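Local structure of acetate kinase (Entamoeba histolytica, 4H0O) at residues Met241-Gly246 and Gly274-Ser279; His96-Gly101 and Lys117-Cys122. The protein is a pyrophosphate-dependent acetate kinase of the ASKHA superfamily that probably interconverts acetate and acetyl phosphate with magnesium as cofactor. All coordinates share one frame; numbering follows the deposited sequence.

Contact 1: Met241-Gly246 and Gly274-Ser279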
loop_
_atom_site.group_PDB
_atom_site.type_symbol
_atom_site.label_atom_id
_atom_site.label_comp_id
_atom_site.label_asym_id
_atom_site.label_seq_id
_atom_site.Cartn_x
_atom_site.Cartn_y
_atom_site.Cartn_z
ATOM N N MET B 241 -3.420 -3.450 11.480
ATOM C CA MET B 241 -3.732 -4.626 12.288
ATOM C C MET B 241 -3.883 -4.308 13.775
ATOM O O MET B 241 -3.900 -3.142 14.174
ATOM C CB MET B 241 -2.680 -5.724 12.080
ATOM C CG MET B 241 -2.327 -5.997 10.619
ATOM S SD MET B 241 -1.182 -7.383 10.405
ATOM C CE MET B 241 -0.527 -7.038 8.766
ATOM N N SER B 242 -3.991 -5.356 14.587
ATOM C CA SER B 242 -4.154 -5.202 16.028
ATOM C C SER B 242 -2.997 -4.421 16.652
ATOM O O SER B 242 -3.217 -3.472 17.408
ATOM C CB SER B 242 -4.294 -6.570 16.695
ATOM O OG SER B 242 -3.224 -7.421 16.332
ATOM N N THR B 243 -1.769 -4.817 16.323
ATOM C CA THR B 243 -0.577 -4.151 16.850
ATOM C C THR B 243 0.456 -3.829 15.771
ATOM O O THR B 243 1.568 -3.396 16.087
ATOM C CB THR B 243 0.123 -4.996 17.939
ATOM O OG1 THR B 243 0.626 -6.208 17.360
ATOM C CG2 THR B 243 -0.837 -5.333 19.066
ATOM N N ARG B 244 0.098 -4.057 14.512
ATOM C CA ARG B 244 1.012 -3.808 13.402
ATOM C C ARG B 244 0.614 -2.551 12.640
ATOM O O ARG B 244 -0.548 -2.145 12.664
ATOM C CB ARG B 244 1.044 -5.010 12.456
ATOM C CG ARG B 244 1.794 -6.212 13.004
ATOM C CD ARG B 244 1.471 -7.472 12.215
ATOM N NE ARG B 244 1.840 -8.682 12.943
ATOM C CZ ARG B 244 1.422 -9.902 12.624
ATOM N NH1 ARG B 244 0.614 -10.078 11.587
ATOM N NH2 ARG B 244 1.809 -10.947 13.343
ATOM N N CYS B 245 1.579 -1.936 11.965
ATOM C CA CYS B 245 1.306 -0.720 11.205
ATOM C C CYS B 245 0.670 -0.975 9.841
ATOM O O CYS B 245 -0.134 -0.170 9.371
ATOM C CB CYS B 245 2.590 0.085 11.025
ATOM S SG CYS B 245 3.882 -0.797 10.131
ATOM N N GLY B 246 1.031 -2.084 9.203
ATOM C CA GLY B 246 0.600 -2.327 7.837
ATOM C C GLY B 246 1.419 -1.479 6.879
ATOM O O GLY B 246 2.477 -0.972 7.258
ATOM N N GLY B 274 -0.613 -0.146 14.759
ATOM C CA GLY B 274 -1.955 -0.538 14.373
ATOM C C GLY B 274 -3.039 0.006 15.284
ATOM O O GLY B 274 -2.953 1.143 15.755
ATOM N N LEU B 275 -4.058 -0.813 15.536
ATOM C CA LEU B 275 -5.170 -0.426 16.397
ATOM C C LEU B 275 -4.695 0.022 17.780
ATOM O O LEU B 275 -5.193 1.008 18.324
ATOM C CB LEU B 275 -6.164 -1.580 16.525
ATOM C CG LEU B 275 -6.943 -1.946 15.260
ATOM C CD1 LEU B 275 -7.748 -3.223 15.465
ATOM C CD2 LEU B 275 -7.860 -0.805 14.848
ATOM N N LEU B 276 -3.727 -0.698 18.339
ATOM C CA LEU B 276 -3.201 -0.375 19.663
ATOM C C LEU B 276 -2.537 0.997 19.685
ATOM O O LEU B 276 -2.807 1.813 20.569
ATOM C CB LEU B 276 -2.205 -1.445 20.123
ATOM C CG LEU B 276 -1.518 -1.222 21.473
ATOM C CD1 LEU B 276 -2.544 -1.103 22.586
ATOM C CD2 LEU B 276 -0.533 -2.344 21.775
ATOM N N GLY B 277 -1.681 1.252 18.700
ATOM C CA GLY B 277 -0.911 2.482 18.653
ATOM C C GLY B 277 -1.704 3.755 18.409
ATOM O O GLY B 277 -1.344 4.817 18.924
ATOM N N VAL B 278 -2.769 3.666 17.617
ATOM C CA VAL B 278 -3.564 4.849 17.289
ATOM C C VAL B 278 -4.645 5.130 18.333
ATOM O O VAL B 278 -4.843 6.276 18.736
ATOM C CB VAL B 278 -4.220 4.727 15.902
ATOM C CG1 VAL B 278 -4.962 6.009 15.548
ATOM C CG2 VAL B 278 -3.171 4.419 14.849
ATOM N N SER B 279 -5.346 4.084 18.761
ATOM C CA SER B 279 -6.403 4.228 19.761
ATOM C C SER B 279 -5.835 4.616 21.121
ATOM O O SER B 279 -6.495 5.310 21.896
ATOM C CB SER B 279 -7.200 2.930 19.905
ATOM O OG SER B 279 -6.457 1.944 20.604
#
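The flat groups that join Met241 and Ser242 to Leu275 and Leu276 are backbone carbonyls, and both are met end-on rather than over a face. Met241 O takes the N-H of Leu275 at 2.7 Å, with an N-H...O angle of 169°. Ser242 O takes the N-H of Leu276 at 3.0 Å, less straight at 153°. Both donors lie near the N-terminal end of helix 274-279, where a helix has no acceptor of its own for its N-H groups, so two consecutive loop carbonyls supply them. A third carbonyl, that of Leu275, is gripped from opposite faces of its plane by Ser279 N and by Ser279 OG, the hydroxyl at 2.8 Å; a small polar side chain suits this folding back onto the helix.

Gly274 fits where the chain turns with positive phi (54°) and its CA comes within 3.3 Å of Met241 O in a C-H...O contact; a CB there would run into that oxygen. Leu275 lays CG alongside Met241 O at 3.4 Å. Leu276, with CG anti to its backbone N, meets Thr243 through CD2, 4.0 Å from CG2; the two side chains run the same way. Threonine suits both demands, because its methyl packs on leucine while OG1 bonds Asn270 O. Ser242 OG turns instead to the carbonyls of Thr213 and Gly214. Arg244, predicted to stabilise the transition state, has a weak bond from NH1 to Met241 SD at 3.4 Å.

Leu275 also packs against Met285, predicted to bind ATP, and Tyr309 of helix 299-324. Gly274 makes a backbone hydrogen bond to the second subunit. The loop 241-246, between strand 225-229 and helix 251-260, thus lends its carbonyls to helix 274-279.

Contact 2: His96-Gly101 and Lys117-Cys122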
loop_
_atom_site.group_PDB
_atom_site.type_symbol
_atom_site.label_atom_id
_atom_site.label_comp_id
_atom_site.label_asym_id
_atom_site.label_seq_id
_atom_site.Cartn_x
_atom_site.Cartn_y
_atom_site.Cartn_z
ATOM N N HIS B 96 -0.134 -31.118 11.357
ATOM C CA HIS B 96 0.677 -30.070 11.963
ATOM C C HIS B 96 0.545 -28.769 11.179
ATOM O O HIS B 96 0.168 -28.777 10.007
ATOM C CB HIS B 96 2.145 -30.488 12.005
ATOM C CG HIS B 96 2.398 -31.742 12.773
ATOM N ND1 HIS B 96 2.690 -31.748 14.121
ATOM C CD2 HIS B 96 2.427 -33.042 12.381
ATOM C CE1 HIS B 96 2.877 -32.990 14.527
ATOM N NE2 HIS B 96 2.723 -33.793 13.488
ATOM N N ARG B 97 0.872 -27.654 11.821
ATOM C CA ARG B 97 0.759 -26.352 11.178
ATOM C C ARG B 97 2.099 -25.620 11.189
ATOM O O ARG B 97 2.684 -25.398 12.250
ATOM C CB ARG B 97 -0.308 -25.518 11.888
ATOM C CG ARG B 97 -0.543 -24.143 11.293
ATOM C CD ARG B 97 -1.729 -23.460 11.959
ATOM N NE ARG B 97 -2.079 -22.207 11.295
ATOM C CZ ARG B 97 -1.643 -21.011 11.677
ATOM N NH1 ARG B 97 -0.838 -20.899 12.725
ATOM N NH2 ARG B 97 -2.014 -19.925 11.010
ATOM N N PHE B 98 2.579 -25.251 10.003
ATOM C CA PHE B 98 3.853 -24.549 9.859
ATOM C C PHE B 98 3.588 -23.185 9.226
ATOM O O PHE B 98 3.014 -23.100 8.137
ATOM C CB PHE B 98 4.786 -25.364 8.966
ATOM C CG PHE B 98 6.246 -25.185 9.265
ATOM C CD1 PHE B 98 6.821 -25.778 10.381
ATOM C CD2 PHE B 98 7.056 -24.464 8.400
ATOM C CE1 PHE B 98 8.174 -25.630 10.644
ATOM C CE2 PHE B 98 8.407 -24.312 8.653
ATOM C CZ PHE B 98 8.967 -24.894 9.779
ATOM N N VAL B 99 4.008 -22.125 9.910
ATOM C CA VAL B 99 3.690 -20.762 9.492
ATOM C C VAL B 99 4.339 -20.356 8.167
ATOM O O VAL B 99 3.659 -19.889 7.254
ATOM C CB VAL B 99 4.065 -19.736 10.584
ATOM C CG1 VAL B 99 4.026 -18.329 10.028
ATOM C CG2 VAL B 99 3.121 -19.850 11.767
ATOM N N HIS B 100 5.651 -20.541 8.062
ATOM C CA HIS B 100 6.399 -20.013 6.923
ATOM C C HIS B 100 7.273 -21.083 6.269
ATOM O O HIS B 100 8.288 -21.497 6.837
ATOM C CB HIS B 100 7.261 -18.833 7.382
ATOM C CG HIS B 100 7.756 -17.964 6.277
ATOM N ND1 HIS B 100 7.750 -18.356 4.943
ATOM C CD2 HIS B 100 8.278 -16.716 6.282
ATOM C CE1 HIS B 100 8.239 -17.394 4.201
ATOM N NE2 HIS B 100 8.573 -16.377 4.986
ATOM N N GLY B 101 6.881 -21.515 5.070
ATOM C CA GLY B 101 7.579 -22.586 4.376
ATOM C C GLY B 101 8.611 -22.124 3.361
ATOM O O GLY B 101 9.268 -22.948 2.716
ATOM N N LYS B 117 13.888 -32.131 6.312
ATOM C CA LYS B 117 15.117 -31.411 5.993
ATOM C C LYS B 117 14.816 -29.992 5.504
ATOM O O LYS B 117 15.503 -29.038 5.877
ATOM C CB LYS B 117 15.910 -32.184 4.934
ATOM C CG LYS B 117 17.073 -31.424 4.319
ATOM C CD LYS B 117 17.380 -31.955 2.923
ATOM C CE LYS B 117 16.113 -32.000 2.072
ATOM N NZ LYS B 117 16.346 -32.524 0.695
ATOM N N GLU B 118 13.781 -29.857 4.679
ATOM C CA GLU B 118 13.401 -28.559 4.131
ATOM C C GLU B 118 12.721 -27.667 5.170
ATOM O O GLU B 118 12.897 -26.449 5.157
ATOM C CB GLU B 118 12.508 -28.728 2.896
ATOM C CG GLU B 118 13.216 -29.315 1.677
ATOM C CD GLU B 118 14.237 -28.367 1.066
ATOM O OE1 GLU B 118 14.199 -27.156 1.375
ATOM O OE2 GLU B 118 15.080 -28.835 0.272
ATOM N N LEU B 119 11.948 -28.276 6.066
ATOM C CA LEU B 119 11.323 -27.545 7.167
ATOM C C LEU B 119 12.383 -26.954 8.098
ATOM O O LEU B 119 12.235 -25.837 8.605
ATOM C CB LEU B 119 10.380 -28.456 7.958
ATOM C CG LEU B 119 9.060 -28.864 7.296
ATOM C CD1 LEU B 119 8.338 -29.927 8.118
ATOM C CD2 LEU B 119 8.164 -27.650 7.099
ATOM N N LYS B 120 13.454 -27.713 8.309
ATOM C CA LYS B 120 14.562 -27.301 9.166
ATOM C C LYS B 120 15.226 -26.017 8.673
ATOM O O LYS B 120 15.642 -25.177 9.471
ATOM C CB LYS B 120 15.595 -28.429 9.249
ATOM C CG LYS B 120 16.806 -28.131 10.117
ATOM C CD LYS B 120 16.437 -28.054 11.590
ATOM C CE LYS B 120 17.684 -28.037 12.470
ATOM N NZ LYS B 120 18.624 -26.934 12.117
ATOM N N GLU B 121 15.314 -25.863 7.355
ATOM C CA GLU B 121 15.961 -24.694 6.764
ATOM C C GLU B 121 15.079 -23.447 6.839
ATOM O O GLU B 121 15.547 -22.329 6.609
ATOM C CB GLU B 121 16.360 -24.981 5.312
ATOM C CG GLU B 121 17.199 -26.243 5.131
ATOM C CD GLU B 121 18.508 -26.204 5.906
ATOM O OE1 GLU B 121 19.244 -25.199 5.796
ATOM O OE2 GLU B 121 18.800 -27.182 6.627
ATOM N N CYS B 122 13.808 -23.645 7.174
ATOM C CA CYS B 122 12.846 -22.548 7.260
ATOM C C CYS B 122 12.739 -21.965 8.667
ATOM O O CYS B 122 11.969 -21.035 8.895
ATOM C CB CYS B 122 11.461 -23.017 6.806
ATOM S SG CYS B 122 11.353 -23.485 5.073
#
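Phe98 holds CG anti to its backbone N (chi1 -151°) and so carries its ring from the strand toward helix 113-120, where Leu119, with CG anti to its own carbonyl carbon (chi1 -72°), brings a methyl down onto it. Leu119 CD2 sits over the centre of one face, 3.6 Å from the ring centroid and only 11° off the normal, a nearly ideal CH-pi contact. The leucine side chain runs antiparallel to that of Phe98, and of its atoms CD2 makes the contact. Beyond it the ring reaches the helix backbone, with Phe98 CZ 3.6 Å from Leu119 O, an oxygen that also accepts Cys122 N at 3.1 Å.

Cys122 closes the edge of the ring: its CB lies near the ring plane, 3.8 Å from Phe98 CE2. The same CB approaches His100 O at 3.5 Å, and SG comes within 3.2 Å of Gly101 O. Cysteine is short enough for CB to meet both the ring edge and His100 O while SG lies by Gly101, which presents only backbone there. Asn130 of helix 129-143 bridges the two segments, its ND2 bonding both His100 O and Cys122 O.

Strand alternation turns Arg97, predicted to bind substrate, to the other side of the sheet from Phe98. Strands 93-98 and 148-153 are parallel neighbours in the ribonuclease H-like sheet; the connection between them carries helices 113-120 and 129-143, and the packing of Phe98, Leu119 and Cys122 holds its first part against strand 93-98.

In the fold
From the N terminus, the chain first completes strands 16-21 to 62-67 and helix 73-86 before reaching contact 2. That contact closes a loop with 15 intervening residues, which holds strand 109-110 and the start of helix 113-120, and ties the latter to the first sheet. The chain then returns to the first sheet as strand 148-153 before building strands 205-211 to 225-229 of the second. Contact 1 brings the loop after strand 225-229 to helix 274-279, back across 27 residues that include helices 251-260 and 262-271. The two loops follow in series, neither nested nor crossed, their centres 28 Å apart. Arg97 and Arg244, both with predicted active-site roles, belong one to each.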